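Local coordinates for protein sulfite reductase [ferredoxin] (PDB 1ZJ8) that catalyses the six-electron, ferredoxin-dependent reduction of sulfite to sulfide, using a siroheme and a [4Fe-4S] cluster, at residues D290-R294 / L305-W309; V355-P359 / G413-P418. All coordinates share one frame. Numbering follows the deposited sequence.

Contact 1: D290-R294 / L305-W309; sequences DYGYR and LIKDW
Build 290-294 as a helix end running out through two extended residues: Asp290 and Tyr291 close the helix, Gly292 leaves it at phi/psi -66/147, and Tyr293 continues extended. Segment 305-309 is one helical turn, Trp309 N bonding to Leu305 O at 3.0 Å. The backbones come closest at Gly292 and Leu305, CA to CA 6.2 Å. Leu305 (chi1 t, chi2 p) puts CD1 3.2 Å from Tyr291 O and 3.7 Å from Tyr293 CE1. Tyr291 (m, chi2 78°) and Trp309 (m) form an offset edge-to-face pair: the indole edge meets the tyrosine face, Trp309 CZ2 3.3 Å from Tyr291 CD2, six-membered centroids 5.3 Å apart, planes at 77°. Tyr293 (m, chi2 -34°) donates from OH to OD2 of Asp308 (m) at 2.5 Å. Aromatic pair, Leu305 and this short bond thus hold the end of helix 277-291 and its exit against helix 302-309. Helix 311-323 lies alongside: its Glu321 takes the Tyr291 hydroxyl, while Phe314 and Val317 pack on Trp309.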
ATOM      1  N   ASP A 290      -5.462   1.480  23.407  1.00 48.87           N
ATOM      2  CA  ASP A 290      -6.052   1.176  24.714  1.00 48.86           C
ATOM      3  C   ASP A 290      -7.180   0.110  24.670  1.00 49.11           C
ATOM      4  O   ASP A 290      -7.320  -0.690  25.606  1.00 49.19           O
ATOM      5  CB  ASP A 290      -6.513   2.495  25.374  1.00 48.64           C
ATOM      6  CG  ASP A 290      -5.334   3.485  25.632  1.00 47.80           C
ATOM      7  OD1 ASP A 290      -4.186   3.042  25.820  1.00 47.20           O
ATOM      8  OD2 ASP A 290      -5.548   4.712  25.649  1.00 46.01           O
ATOM      9  N   TYR A 291      -7.952   0.073  23.585  1.00 49.30           N
ATOM     10  CA  TYR A 291      -9.113  -0.828  23.485  1.00 49.55           C
ATOM     11  C   TYR A 291      -9.036  -1.884  22.361  1.00 49.95           C
ATOM     12  O   TYR A 291      -9.914  -2.753  22.258  1.00 50.33           O
ATOM     13  CB  TYR A 291     -10.387  -0.003  23.285  1.00 49.49           C
ATOM     14  CG  TYR A 291     -10.879   0.781  24.501  1.00 49.84           C
ATOM     15  CD1 TYR A 291     -10.275   1.993  24.878  1.00 49.55           C
ATOM     16  CD2 TYR A 291     -11.995   0.334  25.244  1.00 49.10           C
ATOM     17  CE1 TYR A 291     -10.756   2.718  25.979  1.00 49.58           C
ATOM     18  CE2 TYR A 291     -12.476   1.046  26.330  1.00 48.50           C
ATOM     19  CZ  TYR A 291     -11.857   2.229  26.698  1.00 49.16           C
ATOM     20  OH  TYR A 291     -12.345   2.924  27.777  1.00 48.94           O
ATOM     21  N   GLY A 292      -8.015  -1.812  21.508  1.00 50.09           N
ATOM     22  CA  GLY A 292      -7.805  -2.843  20.495  1.00 50.03           C
ATOM     23  C   GLY A 292      -7.448  -4.188  21.110  1.00 50.09           C
ATOM     24  O   GLY A 292      -6.779  -4.255  22.142  1.00 50.12           O
ATOM     25  N   TYR A 293      -7.885  -5.263  20.462  1.00 50.30           N
ATOM     26  CA  TYR A 293      -7.662  -6.622  20.960  1.00 50.43           C
ATOM     27  C   TYR A 293      -6.191  -7.026  20.838  1.00 50.73           C
ATOM     28  O   TYR A 293      -5.536  -6.674  19.861  1.00 50.87           O
ATOM     29  CB  TYR A 293      -8.556  -7.604  20.203  1.00 49.99           C
ATOM     30  CG  TYR A 293     -10.026  -7.224  20.191  1.00 49.60           C
ATOM     31  CD1 TYR A 293     -10.619  -6.592  21.281  1.00 49.65           C
ATOM     32  CD2 TYR A 293     -10.832  -7.523  19.102  1.00 49.82           C
ATOM     33  CE1 TYR A 293     -11.979  -6.254  21.281  1.00 49.72           C
ATOM     34  CE2 TYR A 293     -12.208  -7.199  19.100  1.00 50.03           C
ATOM     35  CZ  TYR A 293     -12.772  -6.562  20.196  1.00 49.54           C
ATOM     36  OH  TYR A 293     -14.114  -6.221  20.210  1.00 49.10           O
ATOM     37  N   ARG A 294      -5.672  -7.734  21.846  1.00 50.98           N
ATOM     38  CA  ARG A 294      -4.251  -8.146  21.878  1.00 51.16           C
ATOM     39  C   ARG A 294      -4.099  -9.627  22.291  1.00 51.50           C
ATOM     40  O   ARG A 294      -3.114 -10.025  22.937  1.00 51.40           O
ATOM     41  CB  ARG A 294      -3.433  -7.214  22.798  1.00 51.28           C
ATOM     42  CG  ARG A 294      -3.613  -5.703  22.502  1.00 50.90           C
ATOM     43  CD  ARG A 294      -2.925  -4.804  23.522  1.00 50.19           C
ATOM     44  NE  ARG A 294      -1.544  -4.498  23.149  1.00 49.44           N
ATOM     45  CZ  ARG A 294      -1.052  -3.278  22.894  1.00 48.94           C
ATOM     46  NH1 ARG A 294      -1.814  -2.187  22.986  1.00 48.53           N
ATOM     47  NH2 ARG A 294       0.234  -3.147  22.568  1.00 47.38           N
ATOM     48  N   LEU A 305     -12.539  -4.403  16.285  1.00 49.68           N
ATOM     49  CA  LEU A 305     -13.057  -3.542  17.351  1.00 49.45           C
ATOM     50  C   LEU A 305     -14.225  -2.704  16.863  1.00 49.38           C
ATOM     51  O   LEU A 305     -15.234  -2.549  17.567  1.00 49.38           O
ATOM     52  CB  LEU A 305     -11.941  -2.610  17.842  1.00 49.71           C
ATOM     53  CG  LEU A 305     -12.143  -1.780  19.118  1.00 49.98           C
ATOM     54  CD1 LEU A 305     -12.492  -2.675  20.306  1.00 50.32           C
ATOM     55  CD2 LEU A 305     -10.890  -0.945  19.427  1.00 49.63           C
ATOM     56  N   ILE A 306     -14.074  -2.168  15.651  1.00 49.16           N
ATOM     57  CA  ILE A 306     -15.110  -1.344  15.017  1.00 49.00           C
ATOM     58  C   ILE A 306     -16.296  -2.190  14.595  1.00 48.75           C
ATOM     59  O   ILE A 306     -17.426  -1.712  14.610  1.00 48.43           O
ATOM     60  CB  ILE A 306     -14.589  -0.598  13.770  1.00 48.97           C
ATOM     61  CG1 ILE A 306     -13.344   0.248  14.104  1.00 48.88           C
ATOM     62  CG2 ILE A 306     -15.702   0.254  13.164  1.00 49.08           C
ATOM     63  CD1 ILE A 306     -13.565   1.349  15.128  1.00 48.68           C
ATOM     64  N   LYS A 307     -16.041  -3.440  14.202  1.00 48.82           N
ATOM     65  CA  LYS A 307     -17.146  -4.360  13.894  1.00 49.02           C
ATOM     66  C   LYS A 307     -17.996  -4.657  15.150  1.00 49.18           C
ATOM     67  O   LYS A 307     -19.224  -4.600  15.103  1.00 48.87           O
ATOM     68  CB  LYS A 307     -16.658  -5.670  13.283  1.00 48.84           C
ATOM     69  CG  LYS A 307     -17.716  -6.329  12.409  1.00 48.53           C
ATOM     70  CD  LYS A 307     -17.640  -7.839  12.494  1.00 48.65           C
ATOM     71  CE  LYS A 307     -18.491  -8.490  11.425  1.00 48.48           C
ATOM     72  NZ  LYS A 307     -18.059  -9.890  11.214  1.00 48.32           N
ATOM     73  N   ASP A 308     -17.327  -4.952  16.264  1.00 49.33           N
ATOM     74  CA  ASP A 308     -18.005  -5.260  17.522  1.00 49.32           C
ATOM     75  C   ASP A 308     -18.770  -4.058  18.099  1.00 49.24           C
ATOM     76  O   ASP A 308     -19.990  -4.133  18.274  1.00 49.20           O
ATOM     77  CB  ASP A 308     -16.988  -5.804  18.537  1.00 49.57           C
ATOM     78  CG  ASP A 308     -16.504  -7.196  18.176  1.00 50.39           C
ATOM     79  OD1 ASP A 308     -17.337  -7.979  17.654  1.00 51.49           O
ATOM     80  OD2 ASP A 308     -15.306  -7.509  18.410  1.00 51.03           O
ATOM     81  N   TRP A 309     -18.050  -2.965  18.372  1.00 49.02           N
ATOM     82  CA  TRP A 309     -18.628  -1.741  18.966  1.00 48.68           C
ATOM     83  C   TRP A 309     -19.730  -1.066  18.155  1.00 48.41           C
ATOM     84  O   TRP A 309     -20.777  -0.690  18.695  1.00 48.34           O
ATOM     85  CB  TRP A 309     -17.538  -0.694  19.154  1.00 48.72           C
ATOM     86  CG  TRP A 309     -16.646  -0.937  20.320  1.00 48.97           C
ATOM     87  CD1 TRP A 309     -16.539  -2.082  21.057  1.00 48.74           C
ATOM     88  CD2 TRP A 309     -15.703  -0.011  20.873  1.00 48.94           C
ATOM     89  NE1 TRP A 309     -15.600  -1.918  22.048  1.00 48.63           N
ATOM     90  CE2 TRP A 309     -15.066  -0.659  21.952  1.00 48.83           C
ATOM     91  CE3 TRP A 309     -15.337   1.306  20.562  1.00 48.55           C
ATOM     92  CZ2 TRP A 309     -14.074  -0.037  22.719  1.00 48.88           C
ATOM     93  CZ3 TRP A 309     -14.344   1.921  21.320  1.00 48.63           C
ATOM     94  CH2 TRP A 309     -13.734   1.256  22.392  1.00 48.57           C
TER

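Contact 2: V355-P359 / G413-P418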
ATOM      1  N   VAL A 355       3.052  15.163 -14.541  1.00 28.33           N
ATOM      2  CA  VAL A 355       3.128  14.044 -15.472  1.00 28.46           C
ATOM      3  C   VAL A 355       3.206  12.758 -14.653  1.00 28.38           C
ATOM      4  O   VAL A 355       4.137  12.579 -13.879  1.00 28.33           O
ATOM      5  CB  VAL A 355       4.400  14.190 -16.354  1.00 28.67           C
ATOM      6  CG1 VAL A 355       4.629  12.982 -17.246  1.00 28.16           C
ATOM      7  CG2 VAL A 355       4.307  15.459 -17.170  1.00 28.89           C
ATOM      8  N   GLY A 356       2.225  11.874 -14.795  1.00 28.56           N
ATOM      9  CA  GLY A 356       2.256  10.577 -14.091  1.00 28.55           C
ATOM     10  C   GLY A 356       2.692   9.450 -15.018  1.00 28.59           C
ATOM     11  O   GLY A 356       2.248   9.373 -16.170  1.00 28.82           O
ATOM     12  N   VAL A 357       3.553   8.572 -14.525  1.00 28.10           N
ATOM     13  CA  VAL A 357       4.055   7.478 -15.342  1.00 27.98           C
ATOM     14  C   VAL A 357       3.766   6.153 -14.693  1.00 27.75           C
ATOM     15  O   VAL A 357       3.661   6.047 -13.474  1.00 27.63           O
ATOM     16  CB  VAL A 357       5.571   7.538 -15.590  1.00 27.98           C
ATOM     17  CG1 VAL A 357       5.894   8.609 -16.588  1.00 28.74           C
ATOM     18  CG2 VAL A 357       6.349   7.747 -14.297  1.00 27.24           C
ATOM     19  N   ALA A 358       3.668   5.133 -15.531  1.00 27.92           N
ATOM     20  CA  ALA A 358       3.218   3.818 -15.097  1.00 27.99           C
ATOM     21  C   ALA A 358       4.283   2.797 -15.397  1.00 27.77           C
ATOM     22  O   ALA A 358       4.438   2.383 -16.538  1.00 27.95           O
ATOM     23  CB  ALA A 358       1.909   3.408 -15.809  1.00 28.23           C
ATOM     24  N   PRO A 359       5.003   2.364 -14.360  1.00 27.50           N
ATOM     25  CA  PRO A 359       5.840   1.207 -14.542  1.00 27.39           C
ATOM     26  C   PRO A 359       4.932  -0.023 -14.565  1.00 27.67           C
ATOM     27  O   PRO A 359       3.710   0.118 -14.711  1.00 28.04           O
ATOM     28  CB  PRO A 359       6.761   1.242 -13.322  1.00 27.58           C
ATOM     29  CG  PRO A 359       6.131   2.206 -12.336  1.00 27.30           C
ATOM     30  CD  PRO A 359       5.022   2.902 -12.987  1.00 27.15           C
ATOM     31  N   GLY A 413      11.237   3.235 -19.894  1.00 35.60           N
ATOM     32  CA  GLY A 413      10.090   2.328 -19.710  1.00 35.28           C
ATOM     33  C   GLY A 413       9.036   2.832 -18.742  1.00 35.41           C
ATOM     34  O   GLY A 413       8.234   2.054 -18.216  1.00 35.74           O
ATOM     35  N   LEU A 414       9.027   4.139 -18.498  1.00 35.25           N
ATOM     36  CA  LEU A 414       8.008   4.759 -17.650  1.00 34.68           C
ATOM     37  C   LEU A 414       7.046   5.582 -18.511  1.00 34.54           C
ATOM     38  O   LEU A 414       7.321   6.732 -18.857  1.00 34.59           O
ATOM     39  CB  LEU A 414       8.673   5.615 -16.579  1.00 34.66           C
ATOM     40  CG  LEU A 414       9.538   4.851 -15.580  1.00 34.20           C
ATOM     41  CD1 LEU A 414      10.432   5.796 -14.764  1.00 33.90           C
ATOM     42  CD2 LEU A 414       8.659   4.039 -14.658  1.00 34.62           C
ATOM     43  N   GLN A 415       5.903   4.976 -18.836  1.00 34.32           N
ATOM     44  CA  GLN A 415       4.988   5.510 -19.852  1.00 33.70           C
ATOM     45  C   GLN A 415       3.980   6.410 -19.214  1.00 33.20           C
ATOM     46  O   GLN A 415       3.383   6.032 -18.225  1.00 33.27           O
ATOM     47  CB  GLN A 415       4.271   4.364 -20.574  1.00 33.46           C
ATOM     48  CG  GLN A 415       5.219   3.262 -21.030  1.00 33.40           C
ATOM     49  CD  GLN A 415       4.567   2.177 -21.879  1.00 33.54           C
ATOM     50  OE1 GLN A 415       3.336   1.994 -21.880  1.00 33.73           O
ATOM     51  NE2 GLN A 415       5.403   1.439 -22.606  1.00 32.34           N
ATOM     52  N   SER A 416       3.810   7.601 -19.770  1.00 33.00           N
ATOM     53  CA  SER A 416       2.734   8.503 -19.376  1.00 33.03           C
ATOM     54  C   SER A 416       1.447   8.219 -20.151  1.00 33.01           C
ATOM     55  O   SER A 416       0.352   8.672 -19.772  1.00 32.43           O
ATOM     56  CB  SER A 416       3.174   9.933 -19.577  1.00 32.48           C
ATOM     57  OG  SER A 416       3.763  10.074 -20.838  1.00 31.85           O
ATOM     58  N   ARG A 417       1.585   7.461 -21.233  1.00 33.65           N
ATOM     59  CA  ARG A 417       0.444   6.968 -22.006  1.00 34.43           C
ATOM     60  C   ARG A 417       0.510   5.450 -22.103  1.00 33.89           C
ATOM     61  O   ARG A 417       0.778   4.887 -23.168  1.00 34.07           O
ATOM     62  CB  ARG A 417       0.432   7.550 -23.407  1.00 34.89           C
ATOM     63  CG  ARG A 417       0.203   9.065 -23.505  1.00 37.71           C
ATOM     64  CD  ARG A 417       0.489   9.474 -24.944  1.00 38.23           C
ATOM     65  NE  ARG A 417       0.505  10.907 -25.246  1.00 40.95           N
ATOM     66  CZ  ARG A 417       0.794  11.389 -26.471  1.00 43.42           C
ATOM     67  NH1 ARG A 417       1.082  10.548 -27.476  1.00 45.33           N
ATOM     68  NH2 ARG A 417       0.803  12.705 -26.713  1.00 43.81           N
ATOM     69  N   PRO A 418       0.266   4.769 -20.987  1.00 33.36           N
ATOM     70  CA  PRO A 418       0.307   3.320 -21.053  1.00 33.22           C
ATOM     71  C   PRO A 418      -0.981   2.743 -21.597  1.00 32.85           C
ATOM     72  O   PRO A 418      -1.999   3.420 -21.635  1.00 32.57           O
ATOM     73  CB  PRO A 418       0.474   2.912 -19.594  1.00 32.84           C
ATOM     74  CG  PRO A 418      -0.252   3.995 -18.850  1.00 33.31           C
ATOM     75  CD  PRO A 418      -0.056   5.257 -19.633  1.00 33.17           C
TER
HETATM   76  O   HOH W   1       6.136   0.514 -17.635  1.00 23.16           O
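Follow strand 353-357 to its end: beside it Leu414 to Ser416 run opposite in direction to Val357-Pro359, then the chain curls so that Pro418 returns to Ala358. The two touch with backbone as much as with side chains. Val357 and Ser416 approach to 4.4 Å between CA atoms, close enough that Gln415 O sits 3.3 Å from Val357 CA and Gly356 O sits 3.4 Å from Ser416 CA, both as CA-H...O contacts. Gln415 O also accepts from Ala358 N at 2.9 Å. On one flank the Val357 side chain lies against the backbone and CB of Leu414, CB to Leu414 CB 3.8 Å and CG1 to Leu414 O 3.3 Å, with Leu409 of helix 399-411 also touching it. Farther along, Leu414 CD2 presses on Pro359 CB at 3.6 Å, and the leucine also reaches Val364, Ile368 and Val372. The small bump of Ala358 CB meets the Pro418 ring, 3.8 Å from its CG. A water fills the gap near Gly413, donating to Ala358 O at 2.8 Å and Gly413 O at 2.7 Å. Gly413, at positive phi, ends helix 399-411 in a Schellman motif, and the loop that follows packs on the end of strand 353-357, a strand of the ferredoxin-like half domain.

Contacts 1 and 2 do not touch: their centres are 41 Å apart and their nearest atoms about 33 Å, on opposite sides of the chain's centre. They follow one another in sequence, contact 1 in the first of the two 4Fe-4S family repeats, the 355-359 side of contact 2 in the second ferredoxin-like half domain and its other side in the loop between helices 399-411 and 420-424. Each stands at a similar remove from the siroheme: the Tyr293 side chain of contact 1 is about 12 Å from it and the Pro359 side chain of contact 2 about 11 Å. Cys478, probably the axial ligand of the siroheme iron as well as a cluster ligand, belongs to neither contact.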